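Local atomic coordinates of pyoverdine biosynthesis protein PvcB (Pseudomonas aeruginosa, PDB entry 4YLM), a protein that catalyses the iron- and 2-oxoglutarate-dependent oxidation of tyrosine isonitrile in the biosynthesis of paerucumarin. Residues Y6-D9 / R13-P16; L29-G34 / A45-G50. One frame throughout, in Å; residues are numbered along the deposited sequence.

Contact 1 of 2, residues Y6-D9 / R13-P16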
# COMPACT_ATOMS: atom_id res chain seq x y z
N TYR A 6 2.33 16.71 -5.03
CA TYR A 6 2.38 15.25 -5.01
C TYR A 6 3.42 14.71 -5.96
O TYR A 6 3.45 15.09 -7.12
CB TYR A 6 1.02 14.67 -5.37
CG TYR A 6 -0.05 15.06 -4.42
CD1 TYR A 6 -0.02 14.63 -3.11
CD2 TYR A 6 -1.10 15.87 -4.83
CE1 TYR A 6 -1.00 14.97 -2.23
CE2 TYR A 6 -2.10 16.23 -3.95
CZ TYR A 6 -2.03 15.77 -2.64
OH TYR A 6 -3.00 16.11 -1.73
N LEU A 7 4.29 13.86 -5.44
CA LEU A 7 5.17 13.03 -6.25
C LEU A 7 5.04 11.57 -5.79
O LEU A 7 5.23 11.23 -4.61
CB LEU A 7 6.62 13.52 -6.21
CG LEU A 7 6.97 14.32 -7.47
CD1 LEU A 7 8.45 14.65 -7.54
CD2 LEU A 7 6.54 13.56 -8.71
N SER A 8 4.67 10.73 -6.75
CA SER A 8 4.30 9.35 -6.46
C SER A 8 5.47 8.44 -6.78
O SER A 8 6.38 8.81 -7.51
CB SER A 8 3.12 8.95 -7.35
OG SER A 8 2.58 7.71 -6.92
N ASP A 9 5.45 7.24 -6.21
CA ASP A 9 6.37 6.20 -6.65
C ASP A 9 5.70 5.34 -7.72
O ASP A 9 6.30 4.41 -8.24
CB ASP A 9 6.84 5.35 -5.47
CG ASP A 9 5.74 5.06 -4.46
OD1 ASP A 9 4.55 5.24 -4.81
OD2 ASP A 9 6.06 4.67 -3.32
N ARG A 13 0.91 10.84 -12.93
CA ARG A 13 1.11 12.23 -12.53
C ARG A 13 -0.05 12.56 -11.61
O ARG A 13 -1.20 12.38 -12.00
CB ARG A 13 1.06 13.18 -13.74
CG ARG A 13 2.33 13.22 -14.57
CD ARG A 13 2.06 13.89 -15.93
NE ARG A 13 1.25 13.04 -16.80
CZ ARG A 13 0.18 13.45 -17.49
NH1 ARG A 13 -0.22 14.71 -17.44
NH2 ARG A 13 -0.48 12.57 -18.24
N LEU A 14 0.26 13.04 -10.41
CA LEU A 14 -0.77 13.39 -9.45
C LEU A 14 -0.89 14.90 -9.29
O LEU A 14 0.10 15.63 -9.33
CB LEU A 14 -0.44 12.79 -8.08
CG LEU A 14 -0.28 11.28 -7.97
CD1 LEU A 14 -0.14 10.88 -6.51
CD2 LEU A 14 -1.45 10.56 -8.57
N SER A 15 -2.11 15.37 -9.08
CA SER A 15 -2.26 16.76 -8.67
C SER A 15 -3.58 17.01 -7.96
O SER A 15 -4.50 16.18 -8.03
CB SER A 15 -2.06 17.70 -9.88
OG SER A 15 -2.96 17.40 -10.91
N PRO A 16 -3.67 18.13 -7.24
CA PRO A 16 -4.91 18.46 -6.54
C PRO A 16 -6.10 18.49 -7.50
O PRO A 16 -5.94 18.90 -8.64
CB PRO A 16 -4.65 19.88 -6.00
CG PRO A 16 -3.17 20.04 -6.00
CD PRO A 16 -2.64 19.18 -7.11
O HOH W 1 2.86 13.32 -9.46
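One ordered water joins Y6 to L14: it accepts from L14 N at 2.8 Å and donates to Y6 O at 3.0 Å. The angle Y6 O–water–L14 N is about 121°, and the two backbone atoms, Y6 O and L14 N, stand 5.0 Å apart, too far for a direct bond. The side chains close up beside this bridge. Y6 CB meets L14 CB at 3.6 Å, the tightest approach between the segments. With CG anti to the carbonyl carbon (chi1 -61°), the Y6 ring is carried along the strand toward P16, where the backbone of S15 and P16 lies at the ring edge, near its plane; Y6 CE2 is 4.1 Å from P16 N. At the other end S8 CB rests on the L14 CD1 methyl at 3.9 Å, while S8 OG is engaged by Q10 N. Topologically, the chain runs out irregularly through 6-9 and returns as strand 12-16, whose opposite edge pairs with strand 29-33; the L14 side chain is buried against Y6, S8 and L31. N4 ties the same two segments, bonding Y6 N through OD1 and L14 O through ND2. The Y6 ring also meets that of H55, their planes at about 80°. Subunits converge here: D9 of the third subunit packs on L14 and S8, while O of this chain's own D9 bonds to NE2 of H55 of the second subunit.

Contact 2 of 2, residues L29-G34 / A45-G50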
# COMPACT_ATOMS: atom_id res chain seq x y z
N LEU A 29 -8.38 14.08 -5.67
CA LEU A 29 -7.07 13.94 -6.29
C LEU A 29 -7.24 13.61 -7.76
O LEU A 29 -8.11 12.82 -8.12
CB LEU A 29 -6.28 12.83 -5.57
CG LEU A 29 -4.82 12.60 -6.00
CD1 LEU A 29 -3.97 13.77 -5.51
CD2 LEU A 29 -4.30 11.28 -5.41
N LEU A 30 -6.44 14.24 -8.61
CA LEU A 30 -6.45 13.95 -10.03
C LEU A 30 -5.27 13.06 -10.34
O LEU A 30 -4.14 13.37 -9.94
CB LEU A 30 -6.34 15.24 -10.87
CG LEU A 30 -6.12 15.09 -12.38
CD1 LEU A 30 -7.31 14.38 -13.08
CD2 LEU A 30 -5.83 16.44 -13.07
N LEU A 31 -5.52 11.96 -11.05
CA LEU A 31 -4.43 11.07 -11.49
C LEU A 31 -4.43 11.03 -13.00
O LEU A 31 -5.48 10.90 -13.62
CB LEU A 31 -4.65 9.65 -10.98
CG LEU A 31 -4.61 9.41 -9.46
CD1 LEU A 31 -5.95 9.74 -8.88
CD2 LEU A 31 -4.26 7.95 -9.19
N GLU A 32 -3.24 11.11 -13.59
CA GLU A 32 -3.14 11.03 -15.03
C GLU A 32 -2.01 10.08 -15.41
O GLU A 32 -1.07 9.90 -14.64
CB GLU A 32 -2.90 12.43 -15.63
CG GLU A 32 -4.02 13.41 -15.30
CD GLU A 32 -3.66 14.83 -15.73
OE1 GLU A 32 -4.10 15.23 -16.83
OE2 GLU A 32 -2.92 15.52 -15.00
N PRO A 33 -2.11 9.47 -16.60
CA PRO A 33 -1.20 8.40 -16.99
C PRO A 33 0.27 8.81 -17.06
O PRO A 33 0.59 9.91 -17.52
CB PRO A 33 -1.73 7.98 -18.38
CG PRO A 33 -2.60 9.13 -18.85
CD PRO A 33 -3.16 9.73 -17.61
N GLY A 34 1.15 7.93 -16.62
CA GLY A 34 2.58 8.20 -16.66
C GLY A 34 3.27 7.64 -17.89
O GLY A 34 4.46 7.86 -18.08
N ALA A 45 -4.82 -1.75 -7.48
CA ALA A 45 -6.08 -1.43 -6.81
C ALA A 45 -5.91 -1.16 -5.32
O ALA A 45 -6.62 -0.31 -4.76
CB ALA A 45 -7.11 -2.55 -7.03
N GLN A 46 -4.98 -1.86 -4.66
CA GLN A 46 -4.78 -1.66 -3.22
C GLN A 46 -4.29 -0.23 -2.95
O GLN A 46 -4.68 0.40 -1.97
CB GLN A 46 -3.78 -2.68 -2.65
CG GLN A 46 -3.67 -2.68 -1.11
CD GLN A 46 -5.02 -2.94 -0.43
OE1 GLN A 46 -5.78 -3.81 -0.85
NE2 GLN A 46 -5.33 -2.15 0.61
N TRP A 47 -3.41 0.25 -3.82
CA TRP A 47 -2.90 1.61 -3.70
C TRP A 47 -4.02 2.64 -3.95
O TRP A 47 -4.15 3.62 -3.22
CB TRP A 47 -1.75 1.80 -4.69
CG TRP A 47 -1.19 3.16 -4.75
CD1 TRP A 47 -0.40 3.78 -3.81
CD2 TRP A 47 -1.31 4.09 -5.83
NE1 TRP A 47 -0.03 5.02 -4.25
CE2 TRP A 47 -0.58 5.24 -5.48
CE3 TRP A 47 -1.95 4.05 -7.07
CZ2 TRP A 47 -0.49 6.36 -6.32
CZ3 TRP A 47 -1.86 5.16 -7.91
CH2 TRP A 47 -1.13 6.30 -7.52
N LEU A 48 -4.82 2.42 -4.99
CA LEU A 48 -5.93 3.31 -5.30
C LEU A 48 -6.90 3.38 -4.13
O LEU A 48 -7.40 4.44 -3.81
CB LEU A 48 -6.67 2.85 -6.56
CG LEU A 48 -5.93 3.04 -7.87
CD1 LEU A 48 -6.71 2.41 -9.03
CD2 LEU A 48 -5.70 4.54 -8.09
N LYS A 49 -7.16 2.24 -3.51
CA LYS A 49 -8.08 2.18 -2.37
C LYS A 49 -7.57 3.02 -1.19
O LYS A 49 -8.35 3.72 -0.52
CB LYS A 49 -8.23 0.72 -1.94
CG LYS A 49 -9.63 0.31 -1.55
CD LYS A 49 -9.70 -1.17 -1.16
CE LYS A 49 -9.40 -2.10 -2.34
NZ LYS A 49 -9.64 -3.52 -1.95
N GLY A 50 -6.27 2.95 -0.93
CA GLY A 50 -5.64 3.80 0.07
C GLY A 50 -5.84 5.28 -0.23
O GLY A 50 -6.24 6.05 0.65
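The strand 29-33 and the start of helix 45-55 are held well apart, with L31 CA 10.0 Å from L48 CA, so the gap is spanned by side chains, L31 from the strand and W47 and L48 from the helix. A single methyl does the touching from the strand side: L31 CD2 lies 3.9 Å from W47 CZ3, with W47 CH2 equally near, and 3.9 Å from L48 CD2. W47 CZ3 and L48 CD2 are themselves 3.9 Å apart, evidence of close but unstrained apolar packing. W47 approaches from the direction opposite to L31: CG anti to the backbone N (chi1 176°) sends the indole out from the helix, and chi2 of 72° turns its six-membered ring to the strand; L31 CD2 comes to it obliquely. The contact bridges the first two elements of a beta-alpha-beta unit, in which helix 45-55 connects strand 29-33 to the parallel, adjacent strand 57-60. L31 shares this apolar layer with L58 and L60 of that strand and with L14 of strand 12-16, and L48 reaches Y75 of helix 69-79. At the polar end of the indole, W47 NE1 bonds to D9 OD2 of the third subunit in one of the two conformers of that D9.

How the contacts relate
Contacts 1 and 2 follow one another along the chain, their centres about 9 Å apart, and meet in one mixed sheet where strand 12-16 runs antiparallel to strand 29-33. Two probable backbone hydrogen bonds, R13 N to E32 O and S15 O to L30 N, each 2.8 Å, stitch them together. Packing adds further links: Y6 CE2 lies 3.5 Å from L29 CD1, and S8 OG lies 3.4 Å from W47 CZ2. Both contacts lie away from H112, D114 and H261, the probable iron ligands. Both also touch the third subunit, which places this region at the interface of the three-chain assembly.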